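Local coordinates for transcriptional regulator (LacI family) (Clostridium acetobutylicum ATCC 824, PDB 3G85), which probably acts as a DNA-binding transcription factor of the LacI family, its construct here comprising the regulatory core with a periplasmic-binding-protein-like fold, at residues A[14-19]-A[28-33]; A[20-25]-A[74-79]; A[120-125]-A[189-194]; A[174-179]-A[204-209]; A[226-231]-A[240-245]. All blocks are in the same frame, centred on the assembly; numbering follows the deposited sequence.

Interaction 1: A[14-19]-A[28-33]; sequences IALYWS and SRFLRG
Trp18 and Leu16 reach from strand 13-19 to Phe30 on helix 27-40, within the first beta-alpha-beta unit of the chain, whose second strand is 46-52. The two strand residues are two positions apart, which puts both on the face of the parallel sheet that the helix covers; with CG anti to the backbone N (chi1 176°), Leu16 brings its methyls against the Phe30 ring. The aromatic part is a T-shaped stack: the six-membered ring of Trp18 turns its edge to one face of the Phe30 ring, with centroids 5.1 Å apart and planes at 81°. Phe30 suits the receiving place because its flat pi face can accept the polarised C-H groups of the indole rim. The aliphatic part lies beside it. Leu16 comes in at about a right angle to Phe30, and both methyls meet the CD1 corner of the ring, obliquely, Leu16 CD2 standing 3.9 Å from Phe30 CD1 and Leu16 CD1 4.1 Å from the same atom. No hydrogen bond crosses this contact, in keeping with three buried, largely apolar side chains. Further out, Phe30 also meets the ring of Phe97, and a bound glycerol lies about 5 Å from its side chain. The indole touches through Trp18 CZ3, which stands 3.4 Å above the plane of the Phe30 ring, displaced toward its rim, and 3.5 Å from Phe30 CD2.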
# COMPACT_ATOMS: atom_id res chain seq x y z
N ILE A 14 11.64 -19.43 -2.20
CA ILE A 14 10.62 -18.63 -1.52
C ILE A 14 9.57 -18.18 -2.56
O ILE A 14 9.93 -17.57 -3.58
CB ILE A 14 11.23 -17.36 -0.91
CG1 ILE A 14 12.36 -17.71 0.09
CG2 ILE A 14 10.14 -16.47 -0.24
CD1 ILE A 14 13.22 -16.52 0.45
N ALA A 15 8.30 -18.43 -2.27
CA ALA A 15 7.22 -18.02 -3.17
C ALA A 15 6.56 -16.73 -2.68
O ALA A 15 6.22 -16.60 -1.49
CB ALA A 15 6.18 -19.13 -3.32
N LEU A 16 6.38 -15.78 -3.60
CA LEU A 16 5.57 -14.62 -3.34
C LEU A 16 4.20 -14.90 -3.96
O LEU A 16 4.07 -14.92 -5.19
CB LEU A 16 6.18 -13.38 -3.96
CG LEU A 16 5.38 -12.08 -3.85
CD1 LEU A 16 5.24 -11.64 -2.37
CD2 LEU A 16 6.05 -11.01 -4.69
N TYR A 17 3.21 -15.13 -3.10
CA TYR A 17 1.84 -15.30 -3.59
C TYR A 17 1.19 -13.93 -3.83
O TYR A 17 1.11 -13.13 -2.92
CB TYR A 17 1.03 -16.12 -2.60
CG TYR A 17 1.38 -17.57 -2.72
CD1 TYR A 17 0.77 -18.35 -3.70
CD2 TYR A 17 2.38 -18.14 -1.92
CE1 TYR A 17 1.10 -19.69 -3.85
CE2 TYR A 17 2.74 -19.49 -2.06
CZ TYR A 17 2.09 -20.26 -3.05
OH TYR A 17 2.41 -21.58 -3.22
N TRP A 18 0.70 -13.73 -5.07
CA TRP A 18 0.25 -12.43 -5.56
C TRP A 18 -1.23 -12.48 -5.96
O TRP A 18 -1.58 -12.97 -7.05
CB TRP A 18 1.09 -12.01 -6.79
CG TRP A 18 0.82 -10.58 -7.18
CD1 TRP A 18 -0.01 -10.13 -8.16
CD2 TRP A 18 1.43 -9.42 -6.58
NE1 TRP A 18 0.02 -8.74 -8.19
CE2 TRP A 18 0.87 -8.29 -7.21
CE3 TRP A 18 2.34 -9.22 -5.52
CZ2 TRP A 18 1.27 -6.98 -6.88
CZ3 TRP A 18 2.69 -7.91 -5.16
CH2 TRP A 18 2.14 -6.81 -5.85
N SER A 19 -2.08 -12.01 -5.06
CA SER A 19 -3.53 -11.99 -5.28
C SER A 19 -3.95 -11.14 -6.51
O SER A 19 -3.39 -10.06 -6.77
CB SER A 19 -4.21 -11.46 -4.02
OG SER A 19 -5.61 -11.52 -4.18
N SER A 28 6.14 -4.38 -9.48
CA SER A 28 7.49 -3.95 -9.81
C SER A 28 8.35 -3.62 -8.58
O SER A 28 9.55 -3.88 -8.58
CB SER A 28 7.44 -2.77 -10.79
OG SER A 28 6.87 -1.64 -10.16
N ARG A 29 7.75 -3.03 -7.56
CA ARG A 29 8.48 -2.67 -6.34
C ARG A 29 8.87 -3.89 -5.54
O ARG A 29 9.93 -3.93 -4.90
CB ARG A 29 7.60 -1.75 -5.48
CG ARG A 29 7.22 -0.44 -6.23
CD ARG A 29 6.55 0.52 -5.26
NE ARG A 29 7.52 1.06 -4.31
CZ ARG A 29 7.21 1.97 -3.38
NH1 ARG A 29 5.95 2.36 -3.26
NH2 ARG A 29 8.14 2.42 -2.56
N PHE A 30 7.97 -4.86 -5.52
CA PHE A 30 8.26 -6.12 -4.85
C PHE A 30 9.43 -6.82 -5.54
O PHE A 30 10.38 -7.27 -4.89
CB PHE A 30 7.05 -7.00 -4.92
CG PHE A 30 6.11 -6.82 -3.80
CD1 PHE A 30 6.21 -7.65 -2.68
CD2 PHE A 30 5.13 -5.83 -3.85
CE1 PHE A 30 5.29 -7.52 -1.60
CE2 PHE A 30 4.20 -5.68 -2.78
CZ PHE A 30 4.31 -6.53 -1.64
N LEU A 31 9.33 -6.94 -6.85
CA LEU A 31 10.41 -7.54 -7.64
C LEU A 31 11.71 -6.76 -7.45
O LEU A 31 12.76 -7.34 -7.20
CB LEU A 31 10.00 -7.63 -9.12
CG LEU A 31 10.98 -8.36 -10.04
CD1 LEU A 31 11.16 -9.78 -9.50
CD2 LEU A 31 10.49 -8.37 -11.49
N ARG A 32 11.65 -5.43 -7.54
CA ARG A 32 12.85 -4.62 -7.36
C ARG A 32 13.45 -4.88 -5.99
O ARG A 32 14.66 -5.09 -5.89
CB ARG A 32 12.59 -3.13 -7.51
CG ARG A 32 13.87 -2.34 -7.57
CD ARG A 32 13.67 -0.83 -7.55
NE ARG A 32 12.63 -0.36 -8.47
CZ ARG A 32 12.79 -0.09 -9.76
NH1 ARG A 32 13.98 -0.27 -10.37
NH2 ARG A 32 11.73 0.35 -10.46
N GLY A 33 12.61 -4.88 -4.95
CA GLY A 33 13.11 -5.10 -3.59
C GLY A 33 13.71 -6.49 -3.42
O GLY A 33 14.75 -6.64 -2.75

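Interaction 2: A[20-25]-A[74-79]; sequences SDISVN and IANISN
Asp21 accepts a hydrogen bond from the side-chain amide of Asn76, Asn76 ND2 to Asp21 OD1 being 3.2 Å long and rather bent, with an N-H...O angle of 141°. The acceptor lies in the amide plane of Asn76, whereas the donor meets OD1 on its syn side but well out of the carboxylate plane. A water completes the bridge, donating to Asp21 OD2 at 2.7 Å and to Asn76 O at 3.1 Å, so Asp21 holds the side chain of Asn76 directly and its carbonyl through the water. Next to this polar pair, Ile22 supplies the apolar part: its CD1 packs 3.5 Å from Asn76 CB and 3.8 Å from Ala75 CB, the single methyl of Ala75 offering it a small apolar surface.

The second shell fixes both polar groups. Asp21 OD1 also takes part in a hydrogen bond with Ser19 OG. Asn76 OD1 is held by Arg99 NH2 and Asn139 ND2, which fixes the rotation of the amide and presents ND2 to the carboxylate. Two residues on, Ser78 caps helix 79-87, its OG meeting Asp81 N. A bound glycerol lies about 5 Å from the side chain of Ile22. Both segments are loops leaving the C-terminal ends of parallel strands 13-19 and 71-74, the edge at which proteins of the periplasmic-binding-protein fold typically form their ligand cleft.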
# COMPACT_ATOMS: atom_id res chain seq x y z
N SER A 20 -4.93 -11.63 -7.25
CA SER A 20 -5.42 -10.91 -8.44
C SER A 20 -6.10 -9.56 -8.10
O SER A 20 -6.29 -8.71 -8.98
CB SER A 20 -6.37 -11.84 -9.24
OG SER A 20 -7.54 -12.08 -8.49
N ASP A 21 -6.49 -9.34 -6.85
CA ASP A 21 -7.12 -8.04 -6.53
C ASP A 21 -6.10 -6.87 -6.43
O ASP A 21 -6.50 -5.71 -6.46
CB ASP A 21 -8.04 -8.10 -5.30
CG ASP A 21 -7.31 -8.50 -4.03
OD1 ASP A 21 -6.15 -8.97 -4.09
OD2 ASP A 21 -7.92 -8.34 -2.95
N ILE A 22 -4.81 -7.21 -6.32
CA ILE A 22 -3.79 -6.20 -6.17
C ILE A 22 -3.57 -5.50 -7.52
O ILE A 22 -3.51 -6.16 -8.57
CB ILE A 22 -2.45 -6.78 -5.69
CG1 ILE A 22 -2.64 -7.62 -4.39
CG2 ILE A 22 -1.46 -5.62 -5.48
CD1 ILE A 22 -1.45 -8.57 -4.06
N SER A 23 -3.44 -4.18 -7.48
CA SER A 23 -3.01 -3.42 -8.63
C SER A 23 -1.71 -4.01 -9.19
O SER A 23 -0.71 -4.07 -8.47
CB SER A 23 -2.79 -1.96 -8.22
OG SER A 23 -2.26 -1.23 -9.32
N VAL A 24 -1.74 -4.46 -10.45
CA VAL A 24 -0.60 -5.22 -10.99
C VAL A 24 0.68 -4.40 -11.03
O VAL A 24 1.77 -4.97 -10.95
CB VAL A 24 -0.84 -5.81 -12.42
CG1 VAL A 24 -2.02 -6.76 -12.41
CG2 VAL A 24 -1.03 -4.70 -13.46
N ASN A 25 0.56 -3.08 -11.14
CA ASN A 25 1.76 -2.24 -11.22
C ASN A 25 2.61 -2.26 -9.98
O ASN A 25 3.83 -1.98 -10.03
CB ASN A 25 1.37 -0.80 -11.57
CG ASN A 25 0.81 -0.71 -12.94
OD1 ASN A 25 -0.37 -0.91 -13.13
ND2 ASN A 25 1.67 -0.47 -13.91
N ILE A 74 2.87 -13.75 1.54
CA ILE A 74 1.58 -13.46 0.92
C ILE A 74 1.42 -11.97 0.82
O ILE A 74 1.34 -11.31 1.86
CB ILE A 74 0.40 -13.98 1.72
CG1 ILE A 74 0.67 -15.36 2.32
CG2 ILE A 74 -0.87 -13.89 0.84
CD1 ILE A 74 1.11 -16.47 1.36
N ALA A 75 1.39 -11.45 -0.40
CA ALA A 75 1.37 -10.00 -0.63
C ALA A 75 0.12 -9.28 -0.09
O ALA A 75 0.23 -8.19 0.47
CB ALA A 75 1.57 -9.70 -2.11
N ASN A 76 -1.06 -9.89 -0.28
CA ASN A 76 -2.31 -9.28 0.18
C ASN A 76 -3.34 -10.35 0.51
O ASN A 76 -4.21 -10.65 -0.33
CB ASN A 76 -2.87 -8.28 -0.89
CG ASN A 76 -4.21 -7.66 -0.45
OD1 ASN A 76 -4.35 -7.22 0.70
ND2 ASN A 76 -5.19 -7.63 -1.37
N ILE A 77 -3.23 -10.96 1.69
CA ILE A 77 -4.10 -12.08 2.01
C ILE A 77 -5.54 -11.56 2.25
O ILE A 77 -5.72 -10.50 2.85
CB ILE A 77 -3.55 -12.89 3.21
CG1 ILE A 77 -4.28 -14.25 3.29
CG2 ILE A 77 -3.58 -12.04 4.54
CD1 ILE A 77 -3.49 -15.33 3.99
N SER A 78 -6.53 -12.26 1.70
CA SER A 78 -7.95 -11.90 1.92
C SER A 78 -8.41 -12.42 3.28
O SER A 78 -7.78 -13.32 3.85
CB SER A 78 -8.85 -12.49 0.83
OG SER A 78 -8.91 -13.91 0.95
N ASN A 79 -9.52 -11.88 3.79
CA ASN A 79 -10.12 -12.39 5.02
C ASN A 79 -10.45 -13.88 4.93
O ASN A 79 -10.13 -14.64 5.84
CB ASN A 79 -11.37 -11.58 5.37
CG ASN A 79 -11.04 -10.16 5.72
OD1 ASN A 79 -9.93 -9.87 6.19
ND2 ASN A 79 -11.96 -9.25 5.42
O HOH W 1 -7.15 -10.32 -1.31

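Interaction 3: A[120-125]-A[189-194]; sequences LLFAKK and PKALFC
The carbonyl oxygen of Leu192 lies 3.5 Å from Phe122 CZ, at the edge of the ring and near its plane, while the backbone of Leu192 is hydrogen-bonded to Glu219 and Val221 of the adjoining strand. The ring's rim carries partly positive C-H groups, so a carbonyl beside it is a favourable neighbour. The face is used differently: Ala191 CB stands 3.6 Å from the centroid of the Phe122 ring, only 5° off the ring normal, a nearly perfectly centred CH-pi contact. Alanine suits this place because its single methyl can sit over the middle of the ring, almost equally far from every ring carbon it faces.

Phe122 belongs to helix 111-124, which packs on the mixed sheet of the alpha/beta subdomain and runs antiparallel to strand 191-194, the short axes 9.9 Å apart at 172°. Phe122 holds CG anti to the carbonyl carbon (chi1 -69°), which sends the ring out from the helix onto the strand, where it also touches Val221. Leu192 turns its own side chain away from the helix and meets Val203 of helix 197-209. At the helix end, Lys125 forms a salt bridge with Glu219.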
# COMPACT_ATOMS: atom_id res chain seq x y z
N LEU A 120 -1.69 15.91 8.97
CA LEU A 120 -0.87 16.91 9.66
C LEU A 120 -0.14 17.85 8.72
O LEU A 120 0.15 18.99 9.09
CB LEU A 120 0.10 16.23 10.66
CG LEU A 120 -0.61 15.52 11.83
CD1 LEU A 120 0.34 14.70 12.71
CD2 LEU A 120 -1.46 16.49 12.70
N LEU A 121 0.16 17.41 7.50
CA LEU A 121 0.76 18.31 6.52
C LEU A 121 -0.25 19.42 6.18
O LEU A 121 0.10 20.61 6.08
CB LEU A 121 1.17 17.55 5.24
CG LEU A 121 1.89 18.34 4.12
CD1 LEU A 121 2.71 17.49 3.22
CD2 LEU A 121 0.93 19.16 3.28
N PHE A 122 -1.51 19.03 5.97
CA PHE A 122 -2.58 19.99 5.72
C PHE A 122 -2.83 20.89 6.95
O PHE A 122 -3.02 22.11 6.81
CB PHE A 122 -3.89 19.28 5.33
CG PHE A 122 -3.83 18.58 3.97
CD1 PHE A 122 -3.12 19.16 2.91
CD2 PHE A 122 -4.50 17.37 3.75
CE1 PHE A 122 -3.07 18.53 1.65
CE2 PHE A 122 -4.48 16.77 2.48
CZ PHE A 122 -3.77 17.36 1.44
N ALA A 123 -2.84 20.27 8.14
CA ALA A 123 -3.05 20.99 9.42
C ALA A 123 -1.99 22.06 9.63
O ALA A 123 -2.29 23.17 10.08
CB ALA A 123 -3.05 20.05 10.57
N LYS A 124 -0.76 21.69 9.30
CA LYS A 124 0.41 22.54 9.43
C LYS A 124 0.33 23.71 8.49
O LYS A 124 0.91 24.74 8.78
CB LYS A 124 1.66 21.73 9.08
CG LYS A 124 2.93 22.20 9.68
CD LYS A 124 3.87 21.00 9.84
CE LYS A 124 3.30 20.01 10.87
NZ LYS A 124 3.96 18.66 10.85
N LYS A 125 -0.36 23.54 7.36
CA LYS A 125 -0.59 24.63 6.39
C LYS A 125 -1.90 25.39 6.64
O LYS A 125 -2.25 26.30 5.89
CB LYS A 125 -0.56 24.09 4.95
CG LYS A 125 0.74 23.38 4.65
CD LYS A 125 0.96 23.13 3.19
CE LYS A 125 2.33 22.45 2.98
NZ LYS A 125 2.82 22.72 1.60
N PRO A 189 -12.94 21.71 -1.81
CA PRO A 189 -11.92 22.09 -0.84
C PRO A 189 -10.56 22.36 -1.49
O PRO A 189 -10.34 22.01 -2.66
CB PRO A 189 -11.81 20.87 0.09
CG PRO A 189 -13.11 20.17 -0.04
CD PRO A 189 -13.51 20.38 -1.50
N LYS A 190 -9.66 22.95 -0.73
CA LYS A 190 -8.35 23.31 -1.24
C LYS A 190 -7.26 22.26 -0.92
O LYS A 190 -6.12 22.40 -1.35
CB LYS A 190 -7.94 24.67 -0.71
CG LYS A 190 -8.74 25.86 -1.31
CD LYS A 190 -8.10 27.18 -0.91
CE LYS A 190 -6.96 27.56 -1.86
NZ LYS A 190 -5.74 27.96 -1.10
N ALA A 191 -7.62 21.25 -0.15
CA ALA A 191 -6.73 20.13 0.17
C ALA A 191 -7.37 18.87 -0.37
O ALA A 191 -8.60 18.71 -0.30
CB ALA A 191 -6.52 20.02 1.66
N LEU A 192 -6.54 17.99 -0.92
CA LEU A 192 -7.04 16.74 -1.46
C LEU A 192 -6.12 15.58 -1.07
O LEU A 192 -4.94 15.62 -1.35
CB LEU A 192 -7.16 16.84 -2.99
CG LEU A 192 -7.58 15.53 -3.70
CD1 LEU A 192 -9.02 15.13 -3.36
CD2 LEU A 192 -7.39 15.66 -5.21
N PHE A 193 -6.69 14.58 -0.42
CA PHE A 193 -6.02 13.32 -0.14
C PHE A 193 -6.41 12.26 -1.17
O PHE A 193 -7.60 12.01 -1.39
CB PHE A 193 -6.40 12.86 1.26
CG PHE A 193 -5.87 11.51 1.65
CD1 PHE A 193 -4.49 11.32 1.87
CD2 PHE A 193 -6.74 10.45 1.86
CE1 PHE A 193 -3.99 10.10 2.29
CE2 PHE A 193 -6.24 9.18 2.28
CZ PHE A 193 -4.86 9.02 2.48
N CYS A 194 -5.42 11.63 -1.80
CA CYS A 194 -5.72 10.49 -2.70
C CYS A 194 -5.09 9.25 -2.09
O CYS A 194 -3.92 9.27 -1.74
CB CYS A 194 -5.13 10.71 -4.09
SG CYS A 194 -5.78 12.17 -4.96

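Interaction 4: A[174-179]-A[204-209]; sequences GGVDAA and ISVLNK
Val206 of helix 204-209 meets both Val176 and Ala179 of helix 174-179, residues three apart and so on one side of that helix. The two valines share a rotamer: each keeps CG1 anti to the backbone N (chi1 168° for Val176, 173° for Val206), leaving CG2 beside it. As a result the branches divide the work. Val206 CG2 packs 3.7 Å from Val176 CG1, whereas the other methyl, Val206 CG1, turns to Ala179 CB at 4.0 Å. Ala179 CB comes closest to the branch point itself, 3.7 Å from Val206 CB, an approach for which a lone methyl is well suited. The other methyl of Val176, CG2, turns to the partly exposed Ser205, 4.1 Å from Ser205 CB.

The short axes approach to 8.6 Å and cross at 49°. These are the helices 172-182 and 197-209 that precede and follow strand 191-194 in the alpha/beta subdomain; Ile204 and Leu207 of the latter turn to Ile220 of the sheet.

No hydrogen bond or charge pair links the two segments, so the attraction across them rests on van der Waals contact and on the apolar burial of the two valines and Ala179, without directional bonds.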
# COMPACT_ATOMS: atom_id res chain seq x y z
N GLY A 174 -9.09 6.08 -13.52
CA GLY A 174 -9.96 6.26 -12.35
C GLY A 174 -9.79 7.63 -11.69
O GLY A 174 -10.77 8.24 -11.28
N GLY A 175 -8.54 8.10 -11.58
CA GLY A 175 -8.26 9.43 -11.05
C GLY A 175 -8.83 10.52 -11.94
O GLY A 175 -9.32 11.55 -11.46
N VAL A 176 -8.73 10.30 -13.25
CA VAL A 176 -9.29 11.24 -14.22
C VAL A 176 -10.82 11.31 -14.01
O VAL A 176 -11.34 12.39 -13.82
CB VAL A 176 -8.93 10.86 -15.69
CG1 VAL A 176 -9.78 11.68 -16.69
CG2 VAL A 176 -7.41 11.10 -15.94
N ASP A 177 -11.50 10.16 -13.97
CA ASP A 177 -12.94 10.14 -13.73
C ASP A 177 -13.35 10.83 -12.40
O ASP A 177 -14.33 11.61 -12.37
CB ASP A 177 -13.45 8.70 -13.80
CG ASP A 177 -13.43 8.13 -15.21
OD1 ASP A 177 -13.25 8.89 -16.18
OD2 ASP A 177 -13.55 6.89 -15.33
N ALA A 178 -12.58 10.60 -11.34
CA ALA A 178 -12.86 11.15 -10.03
C ALA A 178 -12.69 12.68 -10.03
O ALA A 178 -13.50 13.38 -9.42
CB ALA A 178 -11.96 10.50 -8.95
N ALA A 179 -11.66 13.19 -10.70
CA ALA A 179 -11.40 14.62 -10.72
C ALA A 179 -12.52 15.36 -11.47
O ALA A 179 -12.87 16.50 -11.12
CB ALA A 179 -10.06 14.92 -11.38
N ILE A 204 -4.23 15.13 -11.40
CA ILE A 204 -3.40 16.21 -11.90
C ILE A 204 -3.55 16.36 -13.42
O ILE A 204 -3.48 17.51 -13.91
CB ILE A 204 -1.94 15.98 -11.46
CG1 ILE A 204 -1.81 16.30 -9.99
CG2 ILE A 204 -0.96 16.82 -12.25
CD1 ILE A 204 -0.71 15.48 -9.36
N SER A 205 -3.80 15.26 -14.14
CA SER A 205 -4.06 15.31 -15.59
C SER A 205 -5.21 16.32 -15.84
O SER A 205 -5.11 17.23 -16.68
CB SER A 205 -4.44 13.92 -16.12
OG SER A 205 -4.79 13.92 -17.50
N VAL A 206 -6.28 16.15 -15.08
CA VAL A 206 -7.49 16.97 -15.25
C VAL A 206 -7.25 18.40 -14.75
O VAL A 206 -7.58 19.37 -15.45
CB VAL A 206 -8.70 16.32 -14.55
CG1 VAL A 206 -9.92 17.27 -14.57
CG2 VAL A 206 -9.04 15.02 -15.21
N LEU A 207 -6.68 18.55 -13.56
CA LEU A 207 -6.39 19.88 -13.02
C LEU A 207 -5.47 20.70 -13.93
O LEU A 207 -5.64 21.93 -14.04
CB LEU A 207 -5.77 19.79 -11.62
CG LEU A 207 -6.50 19.07 -10.48
CD1 LEU A 207 -5.73 19.31 -9.20
CD2 LEU A 207 -7.96 19.48 -10.32
N ASN A 208 -4.50 20.04 -14.57
CA ASN A 208 -3.64 20.72 -15.55
C ASN A 208 -4.42 21.20 -16.79
O ASN A 208 -4.25 22.35 -17.22
CB ASN A 208 -2.48 19.82 -15.96
CG ASN A 208 -1.41 19.72 -14.88
OD1 ASN A 208 -1.42 20.47 -13.91
ND2 ASN A 208 -0.46 18.79 -15.06
N LYS A 209 -5.25 20.34 -17.37
CA LYS A 209 -6.09 20.67 -18.52
C LYS A 209 -7.01 21.86 -18.20
O LYS A 209 -7.21 22.74 -19.02
CB LYS A 209 -6.96 19.47 -18.95
CG LYS A 209 -6.29 18.48 -19.90
CD LYS A 209 -7.29 17.47 -20.50
CE LYS A 209 -8.10 18.09 -21.66
NZ LYS A 209 -8.70 17.11 -22.64

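Interaction 5: A[226-231]-A[240-245]; sequences NDREYT and IVDIPI
Arg228 and Asp242 form a salt bridge between the start of helix 228-232 and the end of strand 239-242. The extended arginine meets the carboxylate at about a right angle, and its NE and, more weakly, its NH2 approach Asp242 OD2. The modelled 2.4 Å between Arg228 NE and Asp242 OD2 is very short and the place of this oxygen is uncertain, so the pairing is sounder than the exact length. Arg29 is a second salt-bridge partner of OD2.

Close van der Waals packing lies one helical turn on. Thr231 and Ile240 are both buried, and Ile240 CG2 is 3.7 Å from Thr231 OG1, with Thr231 CB just behind at 4.0 Å. Threonine fits here because its hydroxyl oxygen, satisfied by Arg279 NH1, can lie against the isoleucine methyl in a buried place.

Elsewhere the contact is looser. Apart from its salt bridge the partly exposed Arg228 packs loosely, its NH2 4.2 Å from Pro244 CB and its CG no nearer than 4.3 Å to Ile240 CD1. A water links the two segments, donating to Asn226 O and to Asp242 OD1, 2.7 Å from each. On the partly exposed side, Asp227 caps the helix: its OD1 accepts from Glu229 N at 3.0 Å and 166°, nearly straight.

The contact joins the helix and second strand of the beta-alpha-beta unit 219-224, 228-232, 239-242. In the mixed sheet strand 239-242 lies between 219-224 and the antiparallel 276-277, whose Ile277 touches Arg228, Ile240 and Asp242, while Tyr230 packs on Leu201 of helix 197-209.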
# COMPACT_ATOMS: atom_id res chain seq x y z
N ASN A 226 2.80 2.79 -6.15
CA ASN A 226 3.62 2.45 -7.31
C ASN A 226 4.98 3.13 -7.22
O ASN A 226 5.27 3.89 -6.29
CB ASN A 226 2.92 2.80 -8.64
CG ASN A 226 1.66 1.95 -8.89
OD1 ASN A 226 1.65 0.76 -8.68
ND2 ASN A 226 0.59 2.60 -9.33
N ASP A 227 5.84 2.83 -8.18
CA ASP A 227 7.18 3.40 -8.28
C ASP A 227 7.25 4.91 -7.94
O ASP A 227 6.58 5.72 -8.57
CB ASP A 227 7.67 3.10 -9.71
CG ASP A 227 9.15 3.30 -9.90
OD1 ASP A 227 9.71 4.33 -9.42
OD2 ASP A 227 9.73 2.44 -10.61
N ARG A 228 8.04 5.28 -6.93
CA ARG A 228 8.21 6.66 -6.47
C ARG A 228 8.57 7.68 -7.59
O ARG A 228 8.27 8.88 -7.47
CB ARG A 228 9.33 6.72 -5.42
CG ARG A 228 9.03 6.04 -4.08
CD ARG A 228 10.23 6.28 -3.12
NE ARG A 228 9.91 5.84 -1.76
CZ ARG A 228 10.79 5.41 -0.85
NH1 ARG A 228 12.09 5.35 -1.15
NH2 ARG A 228 10.36 5.03 0.36
N GLU A 229 9.21 7.22 -8.66
CA GLU A 229 9.63 8.16 -9.69
C GLU A 229 8.47 8.83 -10.46
O GLU A 229 8.64 9.94 -11.00
CB GLU A 229 10.65 7.53 -10.66
CG GLU A 229 12.05 7.51 -10.05
CD GLU A 229 13.15 7.17 -11.03
OE1 GLU A 229 12.96 7.27 -12.27
OE2 GLU A 229 14.23 6.79 -10.53
N TYR A 230 7.33 8.16 -10.55
CA TYR A 230 6.20 8.74 -11.28
C TYR A 230 5.72 10.03 -10.61
O TYR A 230 5.37 11.01 -11.27
CB TYR A 230 5.05 7.75 -11.47
CG TYR A 230 5.35 6.66 -12.47
CD1 TYR A 230 5.34 6.93 -13.84
CD2 TYR A 230 5.63 5.37 -12.05
CE1 TYR A 230 5.62 5.92 -14.78
CE2 TYR A 230 5.91 4.35 -12.99
CZ TYR A 230 5.90 4.64 -14.33
OH TYR A 230 6.18 3.65 -15.25
N THR A 231 5.70 10.02 -9.28
CA THR A 231 5.27 11.21 -8.55
C THR A 231 6.44 12.18 -8.29
O THR A 231 6.22 13.36 -8.02
CB THR A 231 4.60 10.84 -7.22
OG1 THR A 231 5.44 9.92 -6.50
CG2 THR A 231 3.21 10.18 -7.47
N ILE A 240 3.99 12.63 -1.38
CA ILE A 240 3.46 11.32 -0.99
C ILE A 240 3.83 10.86 0.41
O ILE A 240 4.83 11.28 1.01
CB ILE A 240 3.92 10.20 -1.96
CG1 ILE A 240 5.47 10.00 -1.85
CG2 ILE A 240 3.46 10.48 -3.41
CD1 ILE A 240 5.99 8.80 -2.71
N VAL A 241 2.99 9.98 0.94
CA VAL A 241 3.34 9.20 2.11
C VAL A 241 3.52 7.77 1.54
O VAL A 241 2.58 7.16 1.01
CB VAL A 241 2.29 9.26 3.24
CG1 VAL A 241 2.93 8.64 4.49
CG2 VAL A 241 1.86 10.74 3.49
N ASP A 242 4.76 7.29 1.56
CA ASP A 242 5.12 6.13 0.75
C ASP A 242 5.02 4.86 1.54
O ASP A 242 5.40 4.81 2.72
CB ASP A 242 6.55 6.28 0.19
CG ASP A 242 6.89 5.24 -0.86
OD1 ASP A 242 6.06 5.01 -1.77
OD2 ASP A 242 8.00 4.66 -0.78
N ILE A 243 4.49 3.83 0.90
CA ILE A 243 4.59 2.48 1.45
C ILE A 243 5.96 1.97 0.95
O ILE A 243 6.10 1.78 -0.23
CB ILE A 243 3.52 1.56 0.92
CG1 ILE A 243 2.13 2.12 1.18
CG2 ILE A 243 3.63 0.20 1.62
CD1 ILE A 243 1.01 1.19 0.69
N PRO A 244 6.93 1.73 1.85
CA PRO A 244 8.32 1.38 1.48
C PRO A 244 8.45 -0.09 1.05
O PRO A 244 9.11 -0.92 1.71
CB PRO A 244 9.13 1.74 2.73
CG PRO A 244 8.09 1.49 3.91
CD PRO A 244 6.71 1.80 3.32
N ILE A 245 7.82 -0.41 -0.08
CA ILE A 245 7.63 -1.78 -0.49
C ILE A 245 8.96 -2.47 -0.77
O ILE A 245 9.12 -3.64 -0.41
CB ILE A 245 6.69 -1.89 -1.69
CG1 ILE A 245 5.25 -1.54 -1.23
CG2 ILE A 245 6.73 -3.30 -2.30
CD1 ILE A 245 4.34 -1.02 -2.40
O HOH W 2 5.43 5.73 -4.30

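How the interactions relate
Interactions 1 and 2 adjoin in the subdomain built on the parallel sheet: Tyr17 O and Ala75 N are 3.0 Å apart, a probable hydrogen bond, and Trp18 CE3 packs 3.5 Å from Ala75 CB. Bound glycerol, probably from the crystallisation liquor, lies about 5 Å from the side chains of Phe30 and Ile22 and may mark a ligand pocket. Interaction 5 joins interaction 1 across the subdomains, with Arg32 NH2 to Asp227 OD2 at 2.9 Å and Phe30 CD2 to Ile245 CG2 at 3.4 Å. Interactions 3 and 4 belong to the other subdomain, where strand 191-194 links them in sequence; their centres are 18 Å apart, and interaction 3 lies about 32 Å from interaction 1, centre to centre.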